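Local coordinates for protein Hen1 (Anabaena variabilis, PDB 3JWH) that probably methylates the 2'-hydroxyl of the 3'-terminal nucleotide of RNA, using S-adenosylmethionine as methyl donor, at residues A[19-24]-A[135-140]; A[23-28]-A[51-56]. All coordinates share one frame; numbering follows the deposited sequence.

Contact 1 of 2, residues A[19-24]-A[135-140]; sequences NGVVAA and IVIVTT
Val-21 straddles two side chains of the strand, turning one methyl toward Ile-137 and the other toward Thr-139. Its CG1 lies anti to the backbone N (chi1 177°) and approaches Ile-137 CG2 at 4.3 Å, while CG2, the other arm of the fork, meets the methyl of Thr-139, with Val-21 CG2 and Thr-139 CG2 4.2 Å apart. Ile-137 stands up from the strand toward the helix and divides its own branches in a similar way. CG2 serves Val-21, and the longer CG1 arm, which leaves beside the backbone N (chi1 -65°), carries CD1 toward the next turn of the helix, where Ile-137 CD1 and Ala-24 CB touch methyl to methyl at 4.1 Å. Ala-24 points toward the strand, and its CB is the atom that meets the isoleucine. Helix 19-24 runs almost antiparallel to strand 135-140, at 166°, with 9.8 Å between the two segment axes; Val-21 and Ile-137 are the level at which the backbones come nearest, CA to CA 7.2 Å. This is one helix of a class I, Rossmann-like methyltransferase lying on its central sheet. The neighbouring strand 105-109 shares the load, since Val-21 also rests on Thr-107 and Ile-109. No hydrogen bond spans the interface, and all four touching residues are buried, so what passes directly between the two segments is apolar packing, consistent with dispersion and exclusion of water. Thr-139 contributes only its methyl to Val-21; its OG1 is hydrogen-bonded to Glu-110 OE2. Because Glu-110 lines the S-adenosyl-L-homocysteine pocket, that bond is consistent with Thr-139 acting as a second-shell residue, whose two-sided chemistry would link an apolar helix packing to the polar side of the cofactor site.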
loop_
_atom_site.group_PDB
_atom_site.type_symbol
_atom_site.label_atom_id
_atom_site.label_comp_id
_atom_site.label_asym_id
_atom_site.label_seq_id
_atom_site.Cartn_x
_atom_site.Cartn_y
_atom_site.Cartn_z
ATOM N N ASN A 19 9.511 1.173 -6.352
ATOM C CA ASN A 19 10.808 0.678 -5.881
ATOM C C ASN A 19 10.881 0.803 -4.366
ATOM O O ASN A 19 11.406 -0.072 -3.675
ATOM C CB ASN A 19 11.951 1.494 -6.497
ATOM C CG ASN A 19 12.246 1.101 -7.935
ATOM O OD1 ASN A 19 12.740 0.002 -8.202
ATOM N ND2 ASN A 19 11.946 1.999 -8.868
ATOM N N GLY A 20 10.360 1.911 -3.860
ATOM C CA GLY A 20 10.369 2.131 -2.427
ATOM C C GLY A 20 9.537 1.107 -1.681
ATOM O O GLY A 20 9.917 0.676 -0.601
ATOM N N VAL A 21 8.399 0.724 -2.252
ATOM C CA VAL A 21 7.512 -0.255 -1.619
ATOM C C VAL A 21 8.120 -1.655 -1.701
ATOM O O VAL A 21 8.175 -2.374 -0.704
ATOM C CB VAL A 21 6.115 -0.264 -2.288
ATOM C CG1 VAL A 21 5.252 -1.338 -1.673
ATOM C CG2 VAL A 21 5.450 1.084 -2.127
ATOM N N VAL A 22 8.594 -2.035 -2.885
ATOM C CA VAL A 22 9.195 -3.349 -3.053
ATOM C C VAL A 22 10.381 -3.512 -2.120
ATOM O O VAL A 22 10.582 -4.576 -1.530
ATOM C CB VAL A 22 9.670 -3.565 -4.499
ATOM C CG1 VAL A 22 10.377 -4.897 -4.626
ATOM C CG2 VAL A 22 8.487 -3.507 -5.435
ATOM N N ALA A 23 11.168 -2.443 -2.001
ATOM C CA ALA A 23 12.342 -2.445 -1.135
ATOM C C ALA A 23 11.935 -2.664 0.325
ATOM O O ALA A 23 12.564 -3.435 1.048
ATOM C CB ALA A 23 13.095 -1.121 -1.283
ATOM N N ALA A 24 10.883 -1.990 0.767
ATOM C CA ALA A 24 10.444 -2.167 2.147
ATOM C C ALA A 24 9.929 -3.592 2.394
ATOM O O ALA A 24 10.200 -4.179 3.436
ATOM C CB ALA A 24 9.369 -1.141 2.496
ATOM N N ILE A 135 3.370 -6.703 8.649
ATOM C CA ILE A 135 3.825 -5.471 8.006
ATOM C C ILE A 135 2.715 -4.749 7.269
ATOM O O ILE A 135 1.890 -5.387 6.629
ATOM C CB ILE A 135 4.936 -5.766 6.952
ATOM C CG1 ILE A 135 6.122 -6.456 7.610
ATOM C CG2 ILE A 135 5.357 -4.484 6.242
ATOM C CD1 ILE A 135 6.654 -5.711 8.793
ATOM N N VAL A 136 2.704 -3.424 7.359
ATOM C CA VAL A 136 1.744 -2.593 6.623
ATOM C C VAL A 136 2.481 -1.397 6.000
ATOM O O VAL A 136 3.065 -0.588 6.716
ATOM C CB VAL A 136 0.632 -1.999 7.508
ATOM C CG1 VAL A 136 -0.366 -1.295 6.627
ATOM C CG2 VAL A 136 -0.045 -3.083 8.339
ATOM N N ILE A 137 2.443 -1.273 4.682
ATOM C CA ILE A 137 3.092 -0.148 4.030
ATOM C C ILE A 137 2.037 0.777 3.440
ATOM O O ILE A 137 1.196 0.351 2.660
ATOM C CB ILE A 137 4.088 -0.633 2.939
ATOM C CG1 ILE A 137 5.221 -1.397 3.612
ATOM C CG2 ILE A 137 4.658 0.578 2.152
ATOM C CD1 ILE A 137 5.617 -2.693 2.907
ATOM N N VAL A 138 2.079 2.039 3.864
ATOM C CA VAL A 138 1.150 3.080 3.421
ATOM C C VAL A 138 1.892 4.290 2.813
ATOM O O VAL A 138 2.805 4.833 3.431
ATOM C CB VAL A 138 0.330 3.613 4.615
ATOM C CG1 VAL A 138 -0.656 4.699 4.136
ATOM C CG2 VAL A 138 -0.386 2.465 5.311
ATOM N N THR A 139 1.513 4.714 1.610
ATOM C CA THR A 139 2.158 5.885 1.023
ATOM C C THR A 139 1.075 6.862 0.640
ATOM O O THR A 139 -0.019 6.470 0.248
ATOM C CB THR A 139 2.962 5.574 -0.260
ATOM O OG1 THR A 139 2.059 5.312 -1.331
ATOM C CG2 THR A 139 3.840 4.387 -0.076
ATOM N N THR A 140 1.373 8.145 0.753
ATOM C CA THR A 140 0.401 9.161 0.387
ATOM C C THR A 140 1.163 10.374 -0.147
ATOM O O THR A 140 2.341 10.562 0.163
ATOM C CB THR A 140 -0.464 9.542 1.595
ATOM O OG1 THR A 140 -1.627 10.250 1.142
ATOM C CG2 THR A 140 0.336 10.392 2.592
#

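Contact 2 of 2, residues A[23-28]-A[51-56]; sequences AALKQS and SFFEQI
Lys-26 lays its aliphatic chain across the ring of Phe-52 before its charge reaches an acid. The chain leaves the helix from CB with CG beside the backbone N (chi1 -76°), a turn that brings CG over one face of the ring. There Lys-26 CG is 3.9 Å from the centroid of the Phe-52 ring and 20° off its normal, a CH-pi contact displaced toward the rim, where Phe-52 CE2 is the closest atom at 3.6 Å. Fully extended beyond CG, the chain arches away at CD and comes back at CE, with Lys-26 CE 4.0 Å from Phe-52 CG. At the tip, NZ forms a salt bridge with Asp-50, whose carboxylate also accepts a hydrogen bond from the backbone N of Phe-52. Phe-52 in turn sets its edge on Phe-53: Phe-52 CD2 stands 3.5 Å above the plane of the Phe-53 ring, over its centre. With an alanine at Phe-52, the lysine methylenes would probably lose the ring they lie on, held then by the Asp-50 salt bridge at the tip, and that face of Phe-53 would lose its covering edge. Deeper in, Leu-25 crosses Phe-53 at about a right angle, Leu-25 CD1 lying 3.9 Å from Phe-53 CE1. Leu-47 of helix 42-49 touches both Leu-25 and Phe-53, so the C-terminal turn of helix 13-27 is joined to that helix through these three side chains, and to the loop leading into strand 55-60 through the two rings.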
loop_
_atom_site.group_PDB
_atom_site.type_symbol
_atom_site.label_atom_id
_atom_site.label_comp_id
_atom_site.label_asym_id
_atom_site.label_seq_id
_atom_site.Cartn_x
_atom_site.Cartn_y
_atom_site.Cartn_z
ATOM N N ALA A 23 11.168 -2.443 -2.001
ATOM C CA ALA A 23 12.342 -2.445 -1.135
ATOM C C ALA A 23 11.935 -2.664 0.325
ATOM O O ALA A 23 12.564 -3.435 1.048
ATOM C CB ALA A 23 13.095 -1.121 -1.283
ATOM N N ALA A 24 10.883 -1.990 0.767
ATOM C CA ALA A 24 10.444 -2.167 2.147
ATOM C C ALA A 24 9.929 -3.592 2.394
ATOM O O ALA A 24 10.200 -4.179 3.436
ATOM C CB ALA A 24 9.369 -1.141 2.496
ATOM N N LEU A 25 9.188 -4.141 1.434
ATOM C CA LEU A 25 8.665 -5.497 1.559
ATOM C C LEU A 25 9.795 -6.491 1.740
ATOM O O LEU A 25 9.754 -7.353 2.625
ATOM C CB LEU A 25 7.856 -5.874 0.317
ATOM C CG LEU A 25 6.489 -5.194 0.203
ATOM C CD1 LEU A 25 5.865 -5.528 -1.114
ATOM C CD2 LEU A 25 5.587 -5.654 1.357
ATOM N N LYS A 26 10.810 -6.360 0.892
ATOM C CA LYS A 26 11.956 -7.260 0.930
ATOM C C LYS A 26 12.738 -7.221 2.237
ATOM O O LYS A 26 13.107 -8.269 2.756
ATOM C CB LYS A 26 12.870 -6.990 -0.277
ATOM C CG LYS A 26 12.304 -7.569 -1.581
ATOM C CD LYS A 26 13.175 -7.298 -2.798
ATOM C CE LYS A 26 12.657 -8.077 -4.001
ATOM N NZ LYS A 26 13.432 -7.825 -5.249
ATOM N N GLN A 27 12.968 -6.030 2.783
ATOM C CA GLN A 27 13.698 -5.912 4.042
ATOM C C GLN A 27 12.966 -6.582 5.213
ATOM O O GLN A 27 13.591 -7.009 6.189
ATOM C CB GLN A 27 13.951 -4.446 4.373
ATOM C CG GLN A 27 14.638 -3.693 3.262
ATOM C CD GLN A 27 15.353 -2.457 3.761
ATOM O OE1 GLN A 27 14.750 -1.588 4.404
ATOM N NE2 GLN A 27 16.646 -2.370 3.473
ATOM N N SER A 28 11.642 -6.655 5.115
ATOM C CA SER A 28 10.820 -7.290 6.139
ATOM C C SER A 28 10.605 -8.753 5.755
ATOM O O SER A 28 9.940 -9.497 6.469
ATOM C CB SER A 28 9.458 -6.596 6.225
ATOM O OG SER A 28 9.599 -5.210 6.469
ATOM N N SER A 51 9.901 -13.360 -8.654
ATOM C CA SER A 51 9.752 -14.635 -7.948
ATOM C C SER A 51 10.057 -14.633 -6.442
ATOM O O SER A 51 9.898 -15.658 -5.764
ATOM C CB SER A 51 10.591 -15.712 -8.647
ATOM O OG SER A 51 11.974 -15.433 -8.545
ATOM N N PHE A 52 10.493 -13.496 -5.910
ATOM C CA PHE A 52 10.785 -13.386 -4.478
ATOM C C PHE A 52 9.477 -13.549 -3.702
ATOM O O PHE A 52 9.430 -14.158 -2.635
ATOM C CB PHE A 52 11.380 -12.006 -4.175
ATOM C CG PHE A 52 11.415 -11.664 -2.709
ATOM C CD1 PHE A 52 12.469 -12.086 -1.903
ATOM C CD2 PHE A 52 10.400 -10.906 -2.137
ATOM C CE1 PHE A 52 12.515 -11.752 -0.546
ATOM C CE2 PHE A 52 10.432 -10.567 -0.784
ATOM C CZ PHE A 52 11.495 -10.991 0.013
ATOM N N PHE A 53 8.422 -12.982 -4.269
ATOM C CA PHE A 53 7.083 -12.995 -3.707
ATOM C C PHE A 53 6.402 -14.332 -3.962
ATOM O O PHE A 53 6.407 -14.837 -5.081
ATOM C CB PHE A 53 6.320 -11.823 -4.313
ATOM C CG PHE A 53 6.936 -10.499 -3.976
ATOM C CD1 PHE A 53 6.862 -10.004 -2.676
ATOM C CD2 PHE A 53 7.693 -9.808 -4.918
ATOM C CE1 PHE A 53 7.538 -8.848 -2.314
ATOM C CE2 PHE A 53 8.377 -8.650 -4.573
ATOM C CZ PHE A 53 8.303 -8.167 -3.269
ATOM N N GLU A 54 5.841 -14.907 -2.903
ATOM C CA GLU A 54 5.196 -16.217 -2.969
ATOM C C GLU A 54 3.683 -16.167 -3.135
ATOM O O GLU A 54 3.035 -17.180 -3.402
ATOM C CB GLU A 54 5.572 -17.035 -1.730
ATOM C CG GLU A 54 6.998 -17.589 -1.775
ATOM C CD GLU A 54 7.357 -18.428 -0.556
ATOM O OE1 GLU A 54 6.476 -19.154 -0.023
ATOM O OE2 GLU A 54 8.536 -18.379 -0.140
ATOM N N GLN A 55 3.121 -14.980 -2.982
ATOM C CA GLN A 55 1.695 -14.801 -3.155
ATOM C C GLN A 55 1.383 -13.328 -3.291
ATOM O O GLN A 55 1.831 -12.514 -2.488
ATOM C CB GLN A 55 0.921 -15.395 -1.986
ATOM C CG GLN A 55 -0.576 -15.194 -2.099
ATOM C CD GLN A 55 -1.339 -15.980 -1.039
ATOM O OE1 GLN A 55 -0.784 -16.340 -0.002
ATOM N NE2 GLN A 55 -2.613 -16.233 -1.294
ATOM N N ILE A 56 0.640 -13.006 -4.340
ATOM C CA ILE A 56 0.243 -11.644 -4.640
ATOM C C ILE A 56 -1.284 -11.559 -4.731
ATOM O O ILE A 56 -1.888 -12.215 -5.567
ATOM C CB ILE A 56 0.821 -11.168 -6.014
ATOM C CG1 ILE A 56 2.347 -11.142 -5.997
ATOM C CG2 ILE A 56 0.297 -9.817 -6.352
ATOM C CD1 ILE A 56 2.987 -12.469 -6.151
#

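How the contacts relate
Both contacts grow from helix 13-27 and share Ala-23 and Ala-24, with centres 10 Å apart. Along the chain come the helix, strand 32-36, helix 42-49, the 51-56 partner of contact 2 and, far later, strand 135-140 of contact 1. Contact 1 lies deep, its centre about 6 Å from the centre of the chain in space, against about 13 Å for contact 2. They meet directly, for example where Ile-137 CD1 lies 3.3 Å from Leu-25 CD2 and Val-22 CG1 4.1 Å from Phe-53 CZ. One helix thus reaches from strand 135-141 to the loop leading into strand 55-60, two strands of the Rossmann-like sheet lying between those strands, its middle nearer the cofactor than its C-terminal turn.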